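Local coordinates for YesW protein (Bacillus subtilis, PDB 2ZUX) that cleaves the rhamnogalacturonan backbone of plant cell-wall pectin by endo-type elimination, releasing unsaturated oligosaccharides, and requires calcium or manganese for activity, at residues V243-S255 with M284-Y297. Sequence-based numbering, arbitrary orientation.
Sequences VTANFEPARGNVS and MTRGYYAKTMLVAY
Two neighbouring blades of the beta-propeller meet here: the chain leaving strand 241-246, an edge strand of its four-stranded sheet, lies with Phe247 to Arg251 on the face of the hairpin formed by strands 281-286 and 293-300 of the next sheet. Pro249, behind a cis peptide bond, packs at the centre of the contact. Its ring rests across both hairpin strands, CB and CG against the CB of Arg286 on one strand and of Met293 on the other; Pro249 CG to Met293 CB, at 3.5 Å, is tight. Pro249 CD sits 3.8 Å from Val295 CG2. Two backbone carbonyls beside the ring are held by hairpin side chains. Tyr297 gives its hydroxyl proton to Glu248 O, OH to O 2.6 Å, approaching well to the side of the C=O direction (115° at the oxygen), with the oxygen lying at the ring's edge. Arg286 runs extended from CG to NE, CG anti to its backbone N (chi1 -171°), and thereby reaches past the proline to bond Pro249 O through NH1 (2.9 Å), nearly in the plane of the guanidinium. Arg251 CA lies over one face of that guanidinium. The two arginines also come close, Arg251 NE being 4.0 Å from Arg286 NH2, but acids share the site: Glu229 forms salt bridges with both, and Asp266 with Arg286, which probably offsets the like charges, while Arg286 NE bonds Val265 O and Arg251 NH1 bonds Gly227 O. Phe247 makes a Met-aromatic contact with Met284, the sulfur lying at the ring edge (CE1 to SD 3.8 Å). Toward the hairpin turn, a water bridges the segments, donating to Arg251 O at 3.0 Å and accepting from Lys291 NZ at 2.8 Å.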
loop_
_atom_site.group_PDB
_atom_site.type_symbol
_atom_site.label_atom_id
_atom_site.label_comp_id
_atom_site.label_asym_id
_atom_site.label_seq_id
_atom_site.Cartn_x
_atom_site.Cartn_y
_atom_site.Cartn_z
ATOM N N VAL A 243 6.523 2.209 22.834
ATOM C CA VAL A 243 5.695 3.184 23.546
ATOM C C VAL A 243 4.233 2.878 23.264
ATOM O O VAL A 243 3.874 2.507 22.137
ATOM C CB VAL A 243 6.032 4.648 23.138
ATOM C CG1 VAL A 243 5.859 4.857 21.641
ATOM C CG2 VAL A 243 5.189 5.648 23.918
ATOM N N THR A 244 3.407 3.023 24.293
ATOM C CA THR A 244 1.959 2.893 24.183
ATOM C C THR A 244 1.303 4.101 24.832
ATOM O O THR A 244 1.663 4.485 25.947
ATOM C CB THR A 244 1.475 1.599 24.844
ATOM O OG1 THR A 244 1.991 0.491 24.107
ATOM C CG2 THR A 244 -0.037 1.504 24.850
ATOM N N ALA A 245 0.361 4.710 24.114
ATOM C CA ALA A 245 -0.415 5.849 24.620
ATOM C C ALA A 245 -1.894 5.520 24.479
ATOM O O ALA A 245 -2.240 4.558 23.804
ATOM C CB ALA A 245 -0.071 7.103 23.843
ATOM N N ASN A 246 -2.764 6.294 25.120
ATOM C CA ASN A 246 -4.193 6.175 24.852
ATOM C C ASN A 246 -4.453 6.525 23.390
ATOM O O ASN A 246 -3.863 7.469 22.855
ATOM C CB ASN A 246 -5.009 7.071 25.785
ATOM C CG ASN A 246 -5.072 6.533 27.211
ATOM O OD1 ASN A 246 -4.831 7.266 28.174
ATOM N ND2 ASN A 246 -5.412 5.264 27.351
ATOM N N PHE A 247 -5.304 5.734 22.745
ATOM C CA PHE A 247 -5.610 5.921 21.334
ATOM C C PHE A 247 -6.503 7.134 21.115
ATOM O O PHE A 247 -7.517 7.304 21.787
ATOM C CB PHE A 247 -6.302 4.678 20.757
ATOM C CG PHE A 247 -6.587 4.785 19.288
ATOM C CD1 PHE A 247 -5.627 4.387 18.361
ATOM C CD2 PHE A 247 -7.801 5.287 18.826
ATOM C CE1 PHE A 247 -5.872 4.493 16.987
ATOM C CE2 PHE A 247 -8.049 5.400 17.465
ATOM C CZ PHE A 247 -7.083 5.005 16.544
ATOM N N GLU A 248 -6.114 7.967 20.158
ATOM C CA GLU A 248 -7.006 8.986 19.629
ATOM C C GLU A 248 -7.042 8.840 18.112
ATOM O O GLU A 248 -6.009 8.569 17.491
ATOM C CB GLU A 248 -6.569 10.391 20.056
ATOM C CG GLU A 248 -6.596 10.590 21.568
ATOM C CD GLU A 248 -6.262 11.997 22.005
ATOM O OE1 GLU A 248 -6.317 12.932 21.176
ATOM O OE2 GLU A 248 -5.951 12.166 23.203
ATOM N N PRO A 249 -8.223 9.023 17.503
ATOM C CA PRO A 249 -9.506 9.445 18.102
ATOM C C PRO A 249 -10.114 8.488 19.125
ATOM O O PRO A 249 -10.307 7.301 18.844
ATOM C CB PRO A 249 -10.432 9.577 16.888
ATOM C CG PRO A 249 -9.505 9.749 15.721
ATOM C CD PRO A 249 -8.332 8.877 16.042
ATOM N N ALA A 250 -10.419 9.022 20.306
ATOM C CA ALA A 250 -11.018 8.244 21.377
ATOM C C ALA A 250 -12.452 7.870 21.024
ATOM O O ALA A 250 -13.114 8.540 20.230
ATOM C CB ALA A 250 -10.976 9.027 22.682
ATOM N N ARG A 251 -12.933 6.787 21.620
ATOM C CA ARG A 251 -14.268 6.279 21.309
ATOM C C ARG A 251 -15.392 7.247 21.700
ATOM O O ARG A 251 -16.324 7.462 20.934
ATOM C CB ARG A 251 -14.487 4.922 21.988
ATOM C CG ARG A 251 -15.770 4.232 21.585
ATOM C CD ARG A 251 -16.025 3.016 22.447
ATOM N NE ARG A 251 -15.054 1.947 22.205
ATOM C CZ ARG A 251 -14.162 1.502 23.089
ATOM N NH1 ARG A 251 -14.078 2.020 24.312
ATOM N NH2 ARG A 251 -13.349 0.516 22.742
ATOM N N GLY A 252 -15.307 7.815 22.898
ATOM C CA GLY A 252 -16.452 8.522 23.469
ATOM C C GLY A 252 -17.632 7.567 23.544
ATOM O O GLY A 252 -17.479 6.406 23.935
ATOM N N ASN A 253 -18.814 8.048 23.158
ATOM C CA ASN A 253 -20.000 7.201 23.096
ATOM C C ASN A 253 -20.112 6.570 21.720
ATOM O O ASN A 253 -19.952 7.250 20.711
ATOM C CB ASN A 253 -21.272 8.013 23.350
ATOM C CG ASN A 253 -21.181 8.881 24.582
ATOM O OD1 ASN A 253 -21.248 10.109 24.495
ATOM N ND2 ASN A 253 -21.025 8.251 25.737
ATOM N N VAL A 254 -20.415 5.280 21.677
ATOM C CA VAL A 254 -20.629 4.588 20.410
ATOM C C VAL A 254 -21.600 5.385 19.526
ATOM O O VAL A 254 -21.353 5.577 18.331
ATOM C CB VAL A 254 -21.132 3.140 20.643
ATOM C CG1 VAL A 254 -21.678 2.525 19.359
ATOM C CG2 VAL A 254 -20.020 2.265 21.232
ATOM N N SER A 255 -22.691 5.871 20.122
ATOM C CA SER A 255 -23.723 6.586 19.375
ATOM C C SER A 255 -23.271 7.918 18.775
ATOM O O SER A 255 -23.923 8.420 17.862
ATOM C CB SER A 255 -24.963 6.792 20.245
ATOM O OG SER A 255 -24.646 7.594 21.360
ATOM N N MET A 284 -3.823 8.505 12.314
ATOM C CA MET A 284 -4.859 7.545 12.705
ATOM C C MET A 284 -6.199 8.241 12.533
ATOM O O MET A 284 -6.379 9.372 13.010
ATOM C CB MET A 284 -4.703 7.117 14.168
ATOM C CG MET A 284 -3.491 6.253 14.445
ATOM S SD MET A 284 -3.717 4.540 13.828
ATOM C CE MET A 284 -2.079 4.301 13.188
ATOM N N THR A 285 -7.136 7.577 11.858
ATOM C CA THR A 285 -8.465 8.143 11.658
ATOM C C THR A 285 -9.559 7.232 12.193
ATOM O O THR A 285 -9.365 6.013 12.366
ATOM C CB THR A 285 -8.755 8.471 10.175
ATOM O OG1 THR A 285 -9.119 7.279 9.473
ATOM C CG2 THR A 285 -7.533 9.056 9.502
ATOM N N ARG A 286 -10.721 7.817 12.443
ATOM C CA ARG A 286 -11.851 7.065 12.974
ATOM C C ARG A 286 -13.111 7.696 12.445
ATOM O O ARG A 286 -13.276 8.917 12.523
ATOM C CB ARG A 286 -11.843 7.087 14.505
ATOM C CG ARG A 286 -12.853 6.152 15.168
ATOM C CD ARG A 286 -12.648 6.091 16.661
ATOM N NE ARG A 286 -13.234 4.872 17.209
ATOM C CZ ARG A 286 -12.827 4.275 18.326
ATOM N NH1 ARG A 286 -11.855 4.806 19.061
ATOM N NH2 ARG A 286 -13.409 3.140 18.708
ATOM N N GLY A 287 -13.994 6.865 11.912
ATOM C CA GLY A 287 -15.248 7.328 11.340
ATOM C C GLY A 287 -15.130 7.768 9.895
ATOM O O GLY A 287 -14.080 8.239 9.447
ATOM N N TYR A 288 -16.231 7.625 9.169
ATOM C CA TYR A 288 -16.384 8.308 7.893
ATOM C C TYR A 288 -17.811 8.477 7.418
ATOM O O TYR A 288 -18.094 9.425 6.699
ATOM C CB TYR A 288 -15.500 7.757 6.769
ATOM C CG TYR A 288 -15.289 6.269 6.696
ATOM C CD1 TYR A 288 -16.278 5.416 6.207
ATOM C CD2 TYR A 288 -14.052 5.722 7.037
ATOM C CE1 TYR A 288 -16.054 4.043 6.113
ATOM C CE2 TYR A 288 -13.814 4.359 6.937
ATOM C CZ TYR A 288 -14.820 3.528 6.474
ATOM O OH TYR A 288 -14.579 2.176 6.380
ATOM N N TYR A 289 -18.724 7.599 7.831
ATOM C CA TYR A 289 -20.113 7.739 7.387
ATOM C C TYR A 289 -20.793 8.980 7.949
ATOM O O TYR A 289 -21.650 9.573 7.281
ATOM C CB TYR A 289 -20.921 6.515 7.777
ATOM C CG TYR A 289 -20.493 5.255 7.077
ATOM C CD1 TYR A 289 -20.810 5.046 5.738
ATOM C CD2 TYR A 289 -19.773 4.263 7.749
ATOM C CE1 TYR A 289 -20.431 3.885 5.082
ATOM C CE2 TYR A 289 -19.394 3.098 7.101
ATOM C CZ TYR A 289 -19.728 2.913 5.771
ATOM O OH TYR A 289 -19.345 1.746 5.145
ATOM N N ALA A 290 -20.465 9.326 9.191
ATOM C CA ALA A 290 -20.989 10.525 9.821
ATOM C C ALA A 290 -19.807 11.182 10.536
ATOM O O ALA A 290 -18.852 11.587 9.867
ATOM C CB ALA A 290 -22.137 10.175 10.758
ATOM N N LYS A 291 -19.834 11.267 11.863
ATOM C CA LYS A 291 -18.706 11.849 12.592
ATOM C C LYS A 291 -17.375 11.260 12.130
ATOM O O LYS A 291 -17.243 10.035 11.983
ATOM C CB LYS A 291 -18.861 11.648 14.096
ATOM C CG LYS A 291 -17.722 12.257 14.905
ATOM C CD LYS A 291 -17.911 12.092 16.410
ATOM C CE LYS A 291 -16.706 12.630 17.167
ATOM N NZ LYS A 291 -16.950 12.624 18.636
ATOM N N THR A 292 -16.406 12.142 11.902
ATOM C CA THR A 292 -15.111 11.786 11.354
ATOM C C THR A 292 -14.028 12.508 12.135
ATOM O O THR A 292 -14.129 13.714 12.381
ATOM C CB THR A 292 -15.040 12.210 9.872
ATOM O OG1 THR A 292 -16.039 11.511 9.130
ATOM C CG2 THR A 292 -13.681 11.911 9.274
ATOM N N MET A 293 -12.996 11.768 12.539
ATOM C CA MET A 293 -11.851 12.367 13.221
ATOM C C MET A 293 -10.550 11.856 12.633
ATOM O O MET A 293 -10.453 10.697 12.222
ATOM C CB MET A 293 -11.881 12.082 14.722
ATOM C CG MET A 293 -13.081 12.660 15.456
ATOM S SD MET A 293 -13.031 12.355 17.229
ATOM C CE MET A 293 -11.651 13.385 17.722
ATOM N N LEU A 294 -9.553 12.735 12.593
ATOM C CA LEU A 294 -8.194 12.385 12.182
ATOM C C LEU A 294 -7.232 12.956 13.196
ATOM O O LEU A 294 -7.383 14.105 13.605
ATOM C CB LEU A 294 -7.849 12.946 10.797
ATOM C CG LEU A 294 -8.640 12.449 9.582
ATOM C CD1 LEU A 294 -9.926 13.248 9.387
ATOM C CD2 LEU A 294 -7.789 12.553 8.331
ATOM N N VAL A 295 -6.256 12.158 13.612
ATOM C CA VAL A 295 -5.223 12.620 14.536
ATOM C C VAL A 295 -3.858 12.290 13.957
ATOM O O VAL A 295 -3.662 11.209 13.392
ATOM C CB VAL A 295 -5.381 11.980 15.936
ATOM C CG1 VAL A 295 -4.285 12.447 16.880
ATOM C CG2 VAL A 295 -6.744 12.321 16.544
ATOM N N ALA A 296 -2.931 13.235 14.086
ATOM C CA ALA A 296 -1.560 13.082 13.636
ATOM C C ALA A 296 -0.613 12.965 14.819
ATOM O O ALA A 296 -0.790 13.645 15.841
ATOM C CB ALA A 296 -1.162 14.244 12.765
ATOM N N TYR A 297 0.381 12.095 14.664
ATOM C CA TYR A 297 1.403 11.852 15.676
ATOM C C TYR A 297 2.792 11.852 15.062
ATOM O O TYR A 297 2.959 11.525 13.887
ATOM C CB TYR A 297 1.220 10.472 16.310
ATOM C CG TYR A 297 -0.119 10.179 16.939
ATOM C CD1 TYR A 297 -0.296 10.307 18.310
ATOM C CD2 TYR A 297 -1.197 9.731 16.171
ATOM C CE1 TYR A 297 -1.516 10.015 18.903
ATOM C CE2 TYR A 297 -2.418 9.431 16.757
ATOM C CZ TYR A 297 -2.568 9.579 18.126
ATOM O OH TYR A 297 -3.775 9.275 18.709
HETATM O O HOH W 1 -16.985 10.327 20.244
#